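Local coordinates for invasin (Yersinia enterocolitica, PDB 1P9H), which binds collagen as a trimeric outer-membrane adhesin, forming a fibrillar matrix on the bacterial surface that promotes attachment to and invasion of eukaryotic cells, at the interface of chains A and B. Numbering follows the deposited sequence. Chains: chain A/B, Invasin.

Contact 1: the interface of chains A and B. Residues chain A 100, 113, 115, 128; chain B 102, 115-116, 128.
A:Ile115 and B:Ile115, the same residue of two subunits, meet in the apolar core of the trimeric YadA head, a left-handed parallel beta-roll. The contact is unequal: the delta-methyl CD1 of A:Ile115 reaches the branch methyl CG2 of B:Ile115 at 3.7 Å, and the two side chains cross obliquely. That same B:Ile115 CG2 also takes CG1 of A:Val113 at 3.8 Å, so one methyl is wedged between two residues of strand A 113-115. It is directed there by its place anti to the backbone N, while CG1 of B:Ile115 lies beside that N (chi1 -50°) and carries CD1 away towards B:Tyr102.

A:Val113 sends its two methyls to neighbouring coils of chain B. CG1 touches CG1 of B:Val128 at 4.0 Å, the side chains roughly perpendicular, whereas CG2 rests on the CA of B:Gly116 at 3.6 Å, where the glycine presents bare backbone just past strand B 113-115. CG2 of A:Val100 reaches the same glycine CA from the preceding coil at 4.0 Å. Farther out, A:Val128 adds a looser apolar flank, its CG2 4.2 Å from CG1 of B:Val128. Carbon packing carries the patch, with no polar pair bridging the chains directly. At its other end B:Tyr102, CG anti to its backbone N (chi1 -168°), sends its ring towards strand A 100-102, and the ring carbon CE1 comes within 3.9 Å of CB of A:Val100.

Contact 2: the interface of chains A and B. Residues chain A 20, 56, 58, 70; chain B 48, 62, 76, 90.
Loops of the beta-roll head line up across the subunit boundary here, A:Thr20, A:His56 and A:Ala70 facing B:Leu48, B:Ala62, B:Ala76 and B:Pro90. A:His56 is the residue most buried by chain B, with 46 Å² of its surface hidden. Its CB lies against the methyl CB of B:Ala76 at 3.7 Å, and with CG beside the backbone N (chi1 -61°) and the ring turned by chi2 151°, its CD2 edge faces B:Ala62 and reaches CB at 3.9 Å. The carbonyl oxygen of A:Thr20 lies in the plane of this ring, at its edge. A:Thr20 and B:Leu48 extend in parallel and touch through methyls CG2 and CD1 at 3.7 Å. At the other end CB of A:Ala70 abuts CB of B:Pro90 at 3.6 Å.

Water supplies the polar links. Water 1 receives the backbone N-H of B:Ala76 nearly straight (2.8 Å from N to the water, 168° at H) and also bonds the carbonyl oxygens of A:His56 and A:Ala70. Water 2 lies 2.9 Å from N of B:Ala62 and 2.9 Å from O of A:Thr20, with a weak link to A:His56 O. The contacting residues occupy loops towards the N-terminal end of the head, beside the start of strand A 58-60.

Contact 3: the interface of chains A and B. Residues chain A 70, 72, 84, 86, 98, 100; chain B 89-90, 103-104, 117.
A:Asn84 turns its side chain across the ring of B:Pro90 at an oblique angle, its amide oxygen OD1 3.5 Å from ring carbon CG. CG of A:Asn84 stands beside its own backbone N (chi1 -64°), which carries the amide over towards the proline. Its CB, set by the backbone, packs on the methyl CB of B:Ala104 at 3.7 Å. B:Pro90 is thus shared between A:Asn84 and A:Ala70. From the strand side A:Val86 lies antiparallel to the proline, offset along its length; its CG2, anti to the carbonyl carbon, comes to the CA of B:Gly89 at 3.9 Å. One coil further along, CG1 of A:Val100 meets the CA of B:Gly103 at 3.6 Å, another methyl laid on a glycine backbone.

A:Ser98 recalls A:Asn84 in apposing its CB to an alanine methyl, here CB of B:Ala117, at 3.7 Å. Both residues, like A:His56 and A:Ala70, hold the positive-phi, left-handed loop position of successive coils in the YadA head repeat, and water bridges their carbonyls. On the valine side of these methyl contacts, water 3 lies 2.7 Å from the carbonyl oxygen of A:Asn84 and accepts the N-H of B:Ala104. Water 4 repeats the bridge from A:Ser98 O, taking the N-H of B:Ala117 almost straight, 175° at H.

Contact 1: the interface of chains A and B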
loop_
_atom_site.group_PDB
_atom_site.type_symbol
_atom_site.label_atom_id
_atom_site.label_comp_id
_atom_site.label_asym_id
_atom_site.label_seq_id
_atom_site.Cartn_x
_atom_site.Cartn_y
_atom_site.Cartn_z
ATOM N N VAL A 100 -7.521 -3.491 6.848
ATOM C CA VAL A 100 -7.620 -2.383 5.910
ATOM C C VAL A 100 -7.621 -2.936 4.496
ATOM O O VAL A 100 -6.827 -3.816 4.151
ATOM C CB VAL A 100 -6.461 -1.358 6.058
ATOM C CG1 VAL A 100 -6.380 -0.870 7.495
ATOM C CG2 VAL A 100 -5.143 -1.966 5.616
ATOM N N VAL A 113 -3.784 -6.347 5.475
ATOM C CA VAL A 113 -3.701 -5.222 4.548
ATOM C C VAL A 113 -3.872 -5.764 3.128
ATOM O O VAL A 113 -3.123 -6.645 2.705
ATOM C CB VAL A 113 -2.322 -4.512 4.629
ATOM C CG1 VAL A 113 -2.195 -3.474 3.514
ATOM C CG2 VAL A 113 -2.145 -3.857 5.990
ATOM N N ILE A 115 -4.300 -4.169 -0.692
ATOM C CA ILE A 115 -4.323 -2.981 -1.546
ATOM C C ILE A 115 -4.316 -3.368 -3.021
ATOM O O ILE A 115 -3.398 -4.043 -3.488
ATOM C CB ILE A 115 -3.086 -2.093 -1.271
ATOM C CG1 ILE A 115 -2.936 -1.839 0.233
ATOM C CG2 ILE A 115 -3.210 -0.779 -2.029
ATOM C CD1 ILE A 115 -4.112 -1.113 0.870
ATOM N N VAL A 128 -0.486 -6.624 -1.841
ATOM C CA VAL A 128 -0.496 -5.386 -2.610
ATOM C C VAL A 128 -0.344 -5.734 -4.081
ATOM O O VAL A 128 0.634 -6.368 -4.479
ATOM C CB VAL A 128 0.653 -4.437 -2.208
ATOM C CG1 VAL A 128 0.549 -3.141 -3.010
ATOM C CG2 VAL A 128 0.585 -4.125 -0.722
ATOM N N TYR B 102 -2.950 5.122 5.953
ATOM C CA TYR B 102 -4.198 4.395 5.765
ATOM C C TYR B 102 -4.312 3.290 6.795
ATOM O O TYR B 102 -3.537 2.337 6.769
ATOM C CB TYR B 102 -4.214 3.799 4.354
ATOM C CG TYR B 102 -5.550 3.266 3.902
ATOM C CD1 TYR B 102 -5.765 1.893 3.751
ATOM C CD2 TYR B 102 -6.589 4.136 3.587
ATOM C CE1 TYR B 102 -6.988 1.406 3.290
ATOM C CE2 TYR B 102 -7.814 3.661 3.129
ATOM C CZ TYR B 102 -8.006 2.300 2.979
ATOM O OH TYR B 102 -9.209 1.842 2.494
ATOM N N ILE B 115 0.757 2.155 5.580
ATOM C CA ILE B 115 -0.474 1.428 5.263
ATOM C C ILE B 115 -0.672 0.251 6.212
ATOM O O ILE B 115 0.177 -0.639 6.294
ATOM C CB ILE B 115 -0.423 0.883 3.816
ATOM C CG1 ILE B 115 -0.027 1.997 2.840
ATOM C CG2 ILE B 115 -1.771 0.288 3.436
ATOM C CD1 ILE B 115 -0.993 3.173 2.802
ATOM N N GLY B 116 -1.798 0.248 6.919
ATOM C CA GLY B 116 -2.087 -0.821 7.857
ATOM C C GLY B 116 -2.293 -0.255 9.245
ATOM O O GLY B 116 -1.740 0.795 9.575
ATOM N N VAL B 128 4.279 -0.915 5.324
ATOM C CA VAL B 128 3.046 -1.582 4.928
ATOM C C VAL B 128 2.895 -2.844 5.761
ATOM O O VAL B 128 3.766 -3.715 5.748
ATOM C CB VAL B 128 3.047 -1.976 3.436
ATOM C CG1 VAL B 128 1.708 -2.617 3.076
ATOM C CG2 VAL B 128 3.276 -0.751 2.566
#

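Contact 2: the interface of chains A and B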
loop_
_atom_site.group_PDB
_atom_site.type_symbol
_atom_site.label_atom_id
_atom_site.label_comp_id
_atom_site.label_asym_id
_atom_site.label_seq_id
_atom_site.Cartn_x
_atom_site.Cartn_y
_atom_site.Cartn_z
ATOM N N THR A 20 -22.601 10.796 16.382
ATOM C CA THR A 20 -21.186 10.462 16.479
ATOM C C THR A 20 -20.675 9.831 15.190
ATOM O O THR A 20 -19.467 9.745 14.971
ATOM C CB THR A 20 -20.918 9.460 17.619
ATOM O OG1 THR A 20 -21.639 8.247 17.365
ATOM C CG2 THR A 20 -21.354 10.041 18.959
ATOM N N HIS A 56 -18.863 6.570 16.062
ATOM C CA HIS A 56 -17.763 7.227 15.359
ATOM C C HIS A 56 -17.455 6.602 13.999
ATOM O O HIS A 56 -16.461 6.960 13.370
ATOM C CB HIS A 56 -16.496 7.207 16.220
ATOM C CG HIS A 56 -16.640 7.925 17.525
ATOM N ND1 HIS A 56 -15.927 7.569 18.649
ATOM C CD2 HIS A 56 -17.400 8.987 17.881
ATOM C CE1 HIS A 56 -16.242 8.381 19.643
ATOM N NE2 HIS A 56 -17.135 9.251 19.202
ATOM N N ILE A 58 -18.003 5.582 9.896
ATOM C CA ILE A 58 -18.277 6.344 8.685
ATOM C C ILE A 58 -18.655 5.383 7.560
ATOM O O ILE A 58 -17.905 4.456 7.252
ATOM C CB ILE A 58 -17.023 7.142 8.248
ATOM C CG1 ILE A 58 -16.638 8.149 9.333
ATOM C CG2 ILE A 58 -17.282 7.852 6.918
ATOM C CD1 ILE A 58 -15.299 8.817 9.085
ATOM N N ALA A 70 -15.803 2.981 15.141
ATOM C CA ALA A 70 -14.868 3.752 14.329
ATOM C C ALA A 70 -14.508 3.190 12.956
ATOM O O ALA A 70 -13.603 3.706 12.302
ATOM C CB ALA A 70 -13.597 4.008 15.132
ATOM N N LEU B 48 -17.637 17.220 18.538
ATOM C CA LEU B 48 -17.173 16.204 17.600
ATOM C C LEU B 48 -17.101 16.733 16.173
ATOM O O LEU B 48 -16.959 15.961 15.226
ATOM C CB LEU B 48 -18.100 14.989 17.634
ATOM C CG LEU B 48 -18.273 14.264 18.971
ATOM C CD1 LEU B 48 -19.173 13.057 18.768
ATOM C CD2 LEU B 48 -16.919 13.834 19.515
ATOM N N ALA B 62 -16.063 12.277 13.066
ATOM C CA ALA B 62 -15.971 12.890 14.383
ATOM C C ALA B 62 -14.550 13.374 14.658
ATOM O O ALA B 62 -13.598 12.601 14.570
ATOM C CB ALA B 62 -16.394 11.892 15.454
ATOM N N ALA B 76 -12.674 8.988 12.428
ATOM C CA ALA B 76 -12.784 9.627 13.731
ATOM C C ALA B 76 -11.401 9.940 14.282
ATOM O O ALA B 76 -10.538 9.067 14.354
ATOM C CB ALA B 76 -13.538 8.724 14.698
ATOM N N PRO B 90 -9.504 5.633 11.747
ATOM C CA PRO B 90 -9.638 6.268 13.059
ATOM C C PRO B 90 -8.271 6.481 13.706
ATOM O O PRO B 90 -7.456 5.562 13.766
ATOM C CB PRO B 90 -10.519 5.286 13.831
ATOM C CG PRO B 90 -10.166 3.960 13.217
ATOM C CD PRO B 90 -10.106 4.289 11.741
HETATM O O HOH W 1 -14.061 6.552 11.965
HETATM O O HOH W 2 -17.527 9.790 12.794
#

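Contact 3: the interface of chains A and B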
loop_
_atom_site.group_PDB
_atom_site.type_symbol
_atom_site.label_atom_id
_atom_site.label_comp_id
_atom_site.label_asym_id
_atom_site.label_seq_id
_atom_site.Cartn_x
_atom_site.Cartn_y
_atom_site.Cartn_z
ATOM N N ALA A 70 -15.803 2.981 15.141
ATOM C CA ALA A 70 -14.868 3.752 14.329
ATOM C C ALA A 70 -14.508 3.190 12.956
ATOM O O ALA A 70 -13.603 3.706 12.302
ATOM C CB ALA A 70 -13.597 4.008 15.132
ATOM N N VAL A 72 -14.609 2.391 8.940
ATOM C CA VAL A 72 -14.814 3.279 7.799
ATOM C C VAL A 72 -15.078 2.471 6.537
ATOM O O VAL A 72 -14.294 1.594 6.182
ATOM C CB VAL A 72 -13.560 4.159 7.560
ATOM C CG1 VAL A 72 -13.753 5.041 6.326
ATOM C CG2 VAL A 72 -13.286 5.016 8.788
ATOM N N ASN A 84 -12.554 -0.637 14.160
ATOM C CA ASN A 84 -11.469 0.143 13.568
ATOM C C ASN A 84 -11.025 -0.303 12.178
ATOM O O ASN A 84 -9.937 0.065 11.742
ATOM C CB ASN A 84 -10.239 0.141 14.482
ATOM C CG ASN A 84 -10.493 0.821 15.806
ATOM O OD1 ASN A 84 -11.182 1.836 15.871
ATOM N ND2 ASN A 84 -9.920 0.274 16.872
ATOM N N VAL A 86 -11.075 -0.543 7.972
ATOM C CA VAL A 86 -11.234 0.436 6.904
ATOM C C VAL A 86 -11.352 -0.269 5.559
ATOM O O VAL A 86 -10.481 -1.052 5.185
ATOM C CB VAL A 86 -10.019 1.390 6.853
ATOM C CG1 VAL A 86 -10.221 2.434 5.763
ATOM C CG2 VAL A 86 -9.825 2.065 8.214
ATOM N N SER A 98 -9.427 -4.081 12.784
ATOM C CA SER A 98 -8.250 -3.381 12.279
ATOM C C SER A 98 -7.829 -3.655 10.837
ATOM O O SER A 98 -6.849 -3.087 10.367
ATOM C CB SER A 98 -7.059 -3.654 13.198
ATOM O OG SER A 98 -7.371 -3.308 14.538
ATOM N N VAL A 100 -7.521 -3.491 6.848
ATOM C CA VAL A 100 -7.620 -2.383 5.910
ATOM C C VAL A 100 -7.621 -2.936 4.496
ATOM O O VAL A 100 -6.827 -3.816 4.151
ATOM C CB VAL A 100 -6.461 -1.358 6.058
ATOM C CG1 VAL A 100 -6.380 -0.870 7.495
ATOM C CG2 VAL A 100 -5.143 -1.966 5.616
ATOM N N GLY B 89 -8.676 6.612 8.391
ATOM C CA GLY B 89 -8.747 5.591 9.416
ATOM C C GLY B 89 -8.872 6.278 10.761
ATOM O O GLY B 89 -8.408 7.411 10.922
ATOM N N PRO B 90 -9.504 5.633 11.747
ATOM C CA PRO B 90 -9.638 6.268 13.059
ATOM C C PRO B 90 -8.271 6.481 13.706
ATOM O O PRO B 90 -7.456 5.562 13.766
ATOM C CB PRO B 90 -10.519 5.286 13.831
ATOM C CG PRO B 90 -10.166 3.960 13.217
ATOM C CD PRO B 90 -10.106 4.289 11.741
ATOM N N GLY B 103 -5.278 3.424 7.700
ATOM C CA GLY B 103 -5.469 2.419 8.730
ATOM C C GLY B 103 -5.572 3.024 10.117
ATOM O O GLY B 103 -5.092 4.132 10.362
ATOM N N ALA B 104 -6.204 2.290 11.026
ATOM C CA ALA B 104 -6.367 2.751 12.396
ATOM C C ALA B 104 -5.018 2.994 13.065
ATOM O O ALA B 104 -4.145 2.124 13.063
ATOM C CB ALA B 104 -7.166 1.722 13.200
ATOM N N ALA B 117 -3.099 -0.922 10.061
ATOM C CA ALA B 117 -3.323 -0.434 11.413
ATOM C C ALA B 117 -1.985 -0.427 12.148
ATOM O O ALA B 117 -1.196 -1.368 12.024
ATOM C CB ALA B 117 -4.327 -1.326 12.140
HETATM O O HOH W 3 -7.605 -0.122 10.383
HETATM O O HOH W 4 -4.369 -3.519 9.261
#

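Contacts 2, 3 and 1 follow one another along the head from its N-terminal end towards the stalk. The C-alpha centres of contacts 2 and 3 are about 11 Å apart, those of contacts 3 and 1 about 10 Å, and those of contacts 2 and 1 about 20 Å. A:Ala70 and B:Pro90 belong to both contacts 2 and 3, and A:Val100 joins contact 3 to contact 1, so the patches form one continuous seam. The water-bridged loops of contacts 2 and 3 border the interface, and contact 1 packs strand residues deeper inside, so that successive coils add to one subunit boundary of the homotrimer.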